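Local coordinates for Hsp70/Hsp90 co-chaperone CNS1 (Saccharomyces cerevisiae, PDB 6HFM), which acts as a co-chaperone that binds both Hsp90 and Hsp70 and stimulates the ATPase activity of Hsp70 but not that of Hsp90, at residues Leu79-Glu82 with Arg87-Lys90; Ile53-Gln58 with Glu94-Lys99; Glu75-Val80 with Lys99-Phe104. All coordinates share one frame; numbering follows the deposited sequence.

From the N terminus of this C-terminal piece, which holds the wheel domain, the first segment to take part is 53-58, the end of strand 47-55 and the turn after it; the chain then returns in strand 60-68 and enters helix 73-82. Interaction 1 closes the shortest loop, with four residues between the helix end and 87-90. Interaction 2 spans 35 residues from 53-58 to 94-99, so interaction 1 falls within its loop. Interaction 3 starts from the same helix, shares Leu79 and Val80 with interaction 1, and ends on strand 101-106; its segments alternate with those of interaction 2, so these two cross. Together they tie one helix and the loop following it to the mixed sheet.

Interaction 1 (Leu79-Glu82 with Arg87-Lys90); sequences LVLE and RFKK
The guanidinium of Arg87 presents its edge to the carbonyl of Val80, while Phe88 CZ, from the next residue in the chain, lies 3.8 Å above one of its faces, offset toward the rim. The Phe88 ring in turn carries Arg87 CG over one face, again near the rim, and receives one methyl of Leu81 at its edge: Leu81 CD2 stands 4.1 Å from Phe88 CE2, close to the ring plane, the two side chains running at about a right angle. Arginine and phenylalanine are thus layered together, and both address the C-terminal part of helix 73-82.

The polar link is a single hydrogen bond, Arg87 NH2 to Val80 O at 2.8 Å. It is short but bent, with an angle of 139° at the hydrogen, and the oxygen lies 23° out of the guanidinium plane. What delivers the group is a first torsion that sets CG between the backbone N and the carbonyl carbon (chi1 75°), followed by an extended run from CG to NE that carries the charge across to the helix. The same NH2 forms a salt bridge with Asp62 OD2, so this nitrogen is shared between Val80 O and the Asp62 carboxylate, with Tyr55 OH a weak third partner. The helix dipole, negative toward this end, would probably strengthen the attraction of the guanidinium for Val80 O. A leucine in place of this arginine would probably leave Val80 O without this donor and Asp62 without this positive partner.

In the wheel domain the arrangement is a local return of the chain: a side chain from the loop after helix 73-82 folds back to bind the carbonyl of Val80, in the C-terminal part of that helix, with its aromatic neighbour packed beside it.

Interaction 2 (Ile53-Gln58 with Glu94-Lys99); sequences IMYPTQ and ENFTPK
Phe96 is met by three side chains of 53-58, and the contacts sort themselves by chemistry. The purely apolar one joins two aromatic rings: Tyr55 CD1 lies 3.9 Å from Phe96 CE1, the rings inclined to each other without a clean stack. The aliphatic part of Gln58 provides the second. Its CG sits 3.5 Å from both Phe96 CZ and Phe96 CE2, the two side chains sliding past each other in opposite directions. Because the Gln58 chain bends at its second torsion (chi2 -74°), the amide turns off rather than following CG straight on. The amide plane stands 81° from that of the ring, with Gln58 NE2 3.8 Å from Phe96 CE2.

The third contact brings a hydroxyl against a ring: Thr57 OG1 approaches the edge of Phe96, near its plane and 3.6 Å from CZ. The remaining polar ends are engaged elsewhere, Tyr55 OH with Asp62 and Gln58 OE1 with the backbone N of Lys90, so both are pinned by bonds while their carbon parts pack on the phenylalanine. Backbone geometry shapes both segments locally: Gln58 N binds Tyr55 O at 3.0 Å in the turn after the strand, and Phe96 is the centre of an inverse gamma turn.

In the wider fold, Phe88 stacks on Phe96 and meets Tyr55 edge-to-face, completing an aromatic cluster. Tyr55 also touches Val80 of helix 73-82 and Ile143 of strand 139-145, Phe96 rests on Pro145 of that same strand, and Thr57 reaches Glu148 of helix 146-155.

Interaction 3 (Glu75-Val80 with Lys99-Phe104); sequences ELVDLV and KKVLVF
Val77 sets its two methyls against Val101 and Val103, a compact case of a helix packed on the face of a sheet in an alpha/beta layer. Alternate residues of strand 101-106 point the same way, so Val101 and Val103 both direct their side chains at the helix, and one residue of helix 73-82 serves them both. All three valines are buried. CG1 of Val77 meets CG2 of Val101 tip to tip at 4.0 Å, a looser touch than the one with Val103. The first torsion of Val77 sets CG1 opposite the backbone N (chi1 169°) and turns CG2 back beside it, which parts the methyls between the two strand residues.

On the other flank of the helix, Glu75 and Leu79 are exposed to solvent, and on the strand side Lys99 and Lys100 are exposed as well. Leu102, pointing away from this helix, and Phe104 pack instead against helix 146-155, while Val101 and Val103 also rest on Ile143 and Ile141, respectively, of strand 139-145. The tight point is where Val77 and Val103 slide past each other in opposite directions, CG2 of Val77 lying 3.5 Å from CG2 of Val103.

Interaction 1 (Leu79-Glu82 with Arg87-Lys90)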
# COMPACT_ATOMS: atom_id res chain seq x y z
N LEU A 79 -11.90 4.72 -5.16
CA LEU A 79 -11.94 5.84 -4.22
C LEU A 79 -11.01 6.99 -4.61
O LEU A 79 -11.45 8.13 -4.71
CB LEU A 79 -11.60 5.38 -2.79
CG LEU A 79 -11.65 6.43 -1.67
CD1 LEU A 79 -13.07 6.92 -1.42
CD2 LEU A 79 -11.05 5.87 -0.39
N VAL A 80 -9.73 6.69 -4.81
CA VAL A 80 -8.73 7.73 -5.07
C VAL A 80 -8.86 8.38 -6.46
O VAL A 80 -8.45 9.53 -6.63
CB VAL A 80 -7.27 7.25 -4.83
CG1 VAL A 80 -7.10 6.77 -3.39
CG2 VAL A 80 -6.83 6.18 -5.83
N LEU A 81 -9.44 7.67 -7.42
CA LEU A 81 -9.66 8.21 -8.77
C LEU A 81 -11.07 8.78 -9.04
O LEU A 81 -11.31 9.27 -10.14
CB LEU A 81 -9.33 7.15 -9.83
CG LEU A 81 -7.92 6.54 -9.81
CD1 LEU A 81 -7.76 5.56 -10.96
CD2 LEU A 81 -6.83 7.60 -9.86
N GLU A 82 -11.98 8.73 -8.06
CA GLU A 82 -13.39 9.14 -8.30
C GLU A 82 -13.58 10.65 -8.44
O GLU A 82 -14.34 11.10 -9.30
CB GLU A 82 -14.35 8.60 -7.22
CG GLU A 82 -14.40 9.36 -5.90
CD GLU A 82 -15.22 8.65 -4.83
OE1 GLU A 82 -16.04 7.78 -5.16
OE2 GLU A 82 -15.04 8.99 -3.63
N ARG A 87 -5.36 17.18 -10.05
CA ARG A 87 -4.00 17.07 -9.49
C ARG A 87 -2.98 16.43 -10.44
O ARG A 87 -1.78 16.70 -10.32
CB ARG A 87 -4.00 16.37 -8.12
CG ARG A 87 -4.21 14.87 -8.12
CD ARG A 87 -4.55 14.40 -6.70
NE ARG A 87 -4.86 12.98 -6.60
CZ ARG A 87 -5.96 12.39 -7.09
NH1 ARG A 87 -6.88 13.08 -7.76
NH2 ARG A 87 -6.13 11.08 -6.91
N PHE A 88 -3.44 15.60 -11.39
CA PHE A 88 -2.57 15.04 -12.42
C PHE A 88 -2.43 16.06 -13.54
O PHE A 88 -3.42 16.39 -14.20
CB PHE A 88 -3.12 13.72 -12.98
CG PHE A 88 -3.40 12.68 -11.92
CD1 PHE A 88 -2.47 12.41 -10.93
CD2 PHE A 88 -4.59 11.96 -11.94
CE1 PHE A 88 -2.73 11.45 -9.96
CE2 PHE A 88 -4.85 11.00 -10.98
CZ PHE A 88 -3.92 10.74 -9.98
N LYS A 89 -1.21 16.56 -13.74
CA LYS A 89 -0.96 17.68 -14.66
C LYS A 89 0.16 17.43 -15.67
O LYS A 89 0.69 18.37 -16.26
CB LYS A 89 -0.65 18.94 -13.84
CG LYS A 89 -1.75 19.32 -12.88
CD LYS A 89 -1.44 20.62 -12.16
CE LYS A 89 -2.33 20.80 -10.95
NZ LYS A 89 -1.84 20.01 -9.78
N LYS A 90 0.49 16.15 -15.90
CA LYS A 90 1.56 15.77 -16.81
C LYS A 90 1.04 14.89 -17.93
O LYS A 90 -0.10 14.41 -17.87
CB LYS A 90 2.65 15.02 -16.06
CG LYS A 90 3.26 15.82 -14.93
CD LYS A 90 4.44 15.10 -14.31
CE LYS A 90 5.54 16.08 -13.94
NZ LYS A 90 6.52 15.46 -13.02

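Interaction 2 (Ile53-Gln58 with Glu94-Lys99)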
# COMPACT_ATOMS: atom_id res chain seq x y z
N ILE A 53 -0.54 6.26 -1.45
CA ILE A 53 -0.84 5.91 -2.84
C ILE A 53 0.04 6.77 -3.72
O ILE A 53 -0.15 7.98 -3.81
CB ILE A 53 -2.35 6.09 -3.17
CG1 ILE A 53 -3.21 5.26 -2.20
CG2 ILE A 53 -2.64 5.66 -4.60
CD1 ILE A 53 -3.81 6.08 -1.08
N MET A 54 1.02 6.13 -4.36
CA MET A 54 2.04 6.82 -5.16
C MET A 54 1.63 6.83 -6.63
O MET A 54 1.18 5.81 -7.15
CB MET A 54 3.40 6.12 -5.03
CG MET A 54 3.82 5.75 -3.61
SD MET A 54 3.82 7.13 -2.46
CE MET A 54 5.09 8.17 -3.17
N TYR A 55 1.80 7.98 -7.28
CA TYR A 55 1.63 8.11 -8.73
C TYR A 55 2.98 8.54 -9.31
O TYR A 55 3.18 9.72 -9.60
CB TYR A 55 0.53 9.13 -9.06
CG TYR A 55 -0.77 8.92 -8.32
CD1 TYR A 55 -1.70 7.97 -8.75
CD2 TYR A 55 -1.08 9.67 -7.18
CE1 TYR A 55 -2.90 7.78 -8.08
CE2 TYR A 55 -2.28 9.49 -6.51
CZ TYR A 55 -3.18 8.54 -6.96
OH TYR A 55 -4.37 8.34 -6.28
N PRO A 56 3.93 7.59 -9.45
CA PRO A 56 5.31 7.97 -9.79
C PRO A 56 5.47 8.67 -11.15
O PRO A 56 6.34 9.55 -11.27
CB PRO A 56 6.07 6.63 -9.76
CG PRO A 56 5.02 5.57 -9.84
CD PRO A 56 3.80 6.14 -9.19
N THR A 57 4.64 8.33 -12.13
CA THR A 57 4.71 8.97 -13.46
C THR A 57 4.12 10.39 -13.47
O THR A 57 4.31 11.12 -14.45
CB THR A 57 4.05 8.12 -14.57
OG1 THR A 57 2.64 8.01 -14.37
CG2 THR A 57 4.67 6.72 -14.62
N GLN A 58 3.41 10.78 -12.41
CA GLN A 58 2.86 12.14 -12.25
C GLN A 58 3.53 12.98 -11.15
O GLN A 58 3.13 14.13 -10.94
CB GLN A 58 1.36 12.04 -11.97
CG GLN A 58 0.53 11.55 -13.15
CD GLN A 58 0.37 12.60 -14.24
OE1 GLN A 58 0.15 13.77 -13.96
NE2 GLN A 58 0.47 12.17 -15.50
N GLU A 94 -4.70 11.49 -18.78
CA GLU A 94 -5.92 10.87 -19.31
C GLU A 94 -6.05 9.36 -19.06
O GLU A 94 -7.16 8.83 -19.11
CB GLU A 94 -6.08 11.16 -20.82
CG GLU A 94 -5.02 10.55 -21.75
CD GLU A 94 -3.74 11.37 -21.87
OE1 GLU A 94 -3.56 12.35 -21.11
OE2 GLU A 94 -2.89 11.02 -22.72
N ASN A 95 -4.94 8.67 -18.80
CA ASN A 95 -4.96 7.22 -18.57
C ASN A 95 -5.12 6.81 -17.10
O ASN A 95 -5.01 5.63 -16.78
CB ASN A 95 -3.70 6.58 -19.16
CG ASN A 95 -3.58 6.80 -20.67
OD1 ASN A 95 -2.50 7.13 -21.17
ND2 ASN A 95 -4.68 6.62 -21.39
N PHE A 96 -5.41 7.77 -16.21
CA PHE A 96 -5.69 7.45 -14.80
C PHE A 96 -7.19 7.22 -14.58
O PHE A 96 -7.89 8.06 -14.03
CB PHE A 96 -5.12 8.53 -13.87
CG PHE A 96 -3.62 8.50 -13.76
CD1 PHE A 96 -3.00 7.85 -12.70
CD2 PHE A 96 -2.82 9.09 -14.73
CE1 PHE A 96 -1.62 7.80 -12.60
CE2 PHE A 96 -1.44 9.04 -14.64
CZ PHE A 96 -0.83 8.40 -13.57
N THR A 97 -7.65 6.06 -15.04
CA THR A 97 -9.01 5.57 -14.80
C THR A 97 -8.89 4.19 -14.14
O THR A 97 -7.84 3.57 -14.23
CB THR A 97 -9.83 5.45 -16.10
OG1 THR A 97 -9.39 4.33 -16.86
CG2 THR A 97 -9.72 6.72 -16.94
N PRO A 98 -9.97 3.71 -13.49
CA PRO A 98 -9.90 2.41 -12.82
C PRO A 98 -9.48 1.21 -13.69
O PRO A 98 -8.74 0.35 -13.22
CB PRO A 98 -11.32 2.22 -12.29
CG PRO A 98 -11.80 3.60 -12.05
CD PRO A 98 -11.23 4.41 -13.17
N LYS A 99 -9.94 1.17 -14.94
CA LYS A 99 -9.57 0.10 -15.88
C LYS A 99 -8.14 0.26 -16.40
O LYS A 99 -7.39 -0.71 -16.47
CB LYS A 99 -10.54 0.04 -17.07
CG LYS A 99 -10.24 -1.03 -18.13
CD LYS A 99 -10.14 -2.42 -17.53
CE LYS A 99 -10.20 -3.50 -18.60
NZ LYS A 99 -10.31 -4.85 -17.99

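Interaction 3 (Glu75-Val80 with Lys99-Phe104)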
# COMPACT_ATOMS: atom_id res chain seq x y z
N GLU A 75 -11.58 -1.36 -4.99
CA GLU A 75 -12.32 -0.39 -4.17
C GLU A 75 -11.45 0.82 -3.79
O GLU A 75 -11.93 1.95 -3.83
CB GLU A 75 -12.91 -1.07 -2.92
CG GLU A 75 -14.19 -1.85 -3.21
CD GLU A 75 -14.63 -2.76 -2.06
OE1 GLU A 75 -13.86 -3.03 -1.16
OE2 GLU A 75 -15.79 -3.24 -2.13
N LEU A 76 -10.18 0.59 -3.47
CA LEU A 76 -9.28 1.70 -3.15
C LEU A 76 -8.95 2.54 -4.39
O LEU A 76 -8.91 3.77 -4.31
CB LEU A 76 -7.99 1.21 -2.46
CG LEU A 76 -7.04 2.30 -1.94
CD1 LEU A 76 -7.73 3.23 -0.94
CD2 LEU A 76 -5.82 1.67 -1.29
N VAL A 77 -8.72 1.87 -5.53
CA VAL A 77 -8.50 2.58 -6.80
C VAL A 77 -9.72 3.45 -7.16
O VAL A 77 -9.56 4.62 -7.51
CB VAL A 77 -8.18 1.61 -7.96
CG1 VAL A 77 -8.21 2.31 -9.32
CG2 VAL A 77 -6.81 0.97 -7.75
N ASP A 78 -10.91 2.86 -7.06
CA ASP A 78 -12.15 3.60 -7.32
C ASP A 78 -12.27 4.84 -6.43
O ASP A 78 -12.65 5.90 -6.91
CB ASP A 78 -13.39 2.70 -7.13
CG ASP A 78 -13.55 1.65 -8.23
OD1 ASP A 78 -12.96 1.79 -9.32
OD2 ASP A 78 -14.28 0.65 -8.01
N LEU A 79 -11.90 4.72 -5.16
CA LEU A 79 -11.94 5.84 -4.22
C LEU A 79 -11.01 6.99 -4.61
O LEU A 79 -11.45 8.13 -4.71
CB LEU A 79 -11.60 5.38 -2.79
CG LEU A 79 -11.65 6.43 -1.67
CD1 LEU A 79 -13.07 6.92 -1.42
CD2 LEU A 79 -11.05 5.87 -0.39
N VAL A 80 -9.73 6.69 -4.81
CA VAL A 80 -8.73 7.73 -5.07
C VAL A 80 -8.86 8.38 -6.46
O VAL A 80 -8.45 9.53 -6.63
CB VAL A 80 -7.27 7.25 -4.83
CG1 VAL A 80 -7.10 6.77 -3.39
CG2 VAL A 80 -6.83 6.18 -5.83
N LYS A 99 -9.94 1.17 -14.94
CA LYS A 99 -9.57 0.10 -15.88
C LYS A 99 -8.14 0.26 -16.40
O LYS A 99 -7.39 -0.71 -16.47
CB LYS A 99 -10.54 0.04 -17.07
CG LYS A 99 -10.24 -1.03 -18.13
CD LYS A 99 -10.14 -2.42 -17.53
CE LYS A 99 -10.20 -3.50 -18.60
NZ LYS A 99 -10.31 -4.85 -17.99
N LYS A 100 -7.77 1.49 -16.76
CA LYS A 100 -6.51 1.75 -17.47
C LYS A 100 -5.25 1.72 -16.59
O LYS A 100 -4.15 1.68 -17.13
CB LYS A 100 -6.58 3.07 -18.22
CG LYS A 100 -7.61 3.08 -19.35
CD LYS A 100 -7.76 4.46 -19.94
CE LYS A 100 -8.72 4.45 -21.12
NZ LYS A 100 -9.00 5.82 -21.62
N VAL A 101 -5.40 1.76 -15.27
CA VAL A 101 -4.24 1.68 -14.37
C VAL A 101 -3.97 0.25 -13.91
O VAL A 101 -4.89 -0.57 -13.84
CB VAL A 101 -4.34 2.60 -13.13
CG1 VAL A 101 -4.47 4.06 -13.56
CG2 VAL A 101 -5.47 2.20 -12.18
N LEU A 102 -2.71 -0.03 -13.60
CA LEU A 102 -2.33 -1.21 -12.83
C LEU A 102 -1.86 -0.75 -11.46
O LEU A 102 -1.47 0.41 -11.28
CB LEU A 102 -1.21 -1.99 -13.54
CG LEU A 102 -1.53 -2.53 -14.93
CD1 LEU A 102 -0.32 -3.28 -15.47
CD2 LEU A 102 -2.76 -3.41 -14.94
N VAL A 103 -1.93 -1.66 -10.48
CA VAL A 103 -1.51 -1.39 -9.11
C VAL A 103 -0.33 -2.31 -8.79
O VAL A 103 -0.42 -3.52 -8.98
CB VAL A 103 -2.64 -1.62 -8.09
CG1 VAL A 103 -2.20 -1.22 -6.69
CG2 VAL A 103 -3.89 -0.84 -8.49
N PHE A 104 0.76 -1.72 -8.30
CA PHE A 104 1.96 -2.45 -7.90
C PHE A 104 2.26 -2.23 -6.43
O PHE A 104 1.94 -1.19 -5.85
CB PHE A 104 3.16 -2.04 -8.77
CG PHE A 104 2.96 -2.33 -10.23
CD1 PHE A 104 3.27 -3.58 -10.75
CD2 PHE A 104 2.45 -1.36 -11.07
CE1 PHE A 104 3.07 -3.85 -12.09
CE2 PHE A 104 2.25 -1.62 -12.42
CZ PHE A 104 2.56 -2.88 -12.93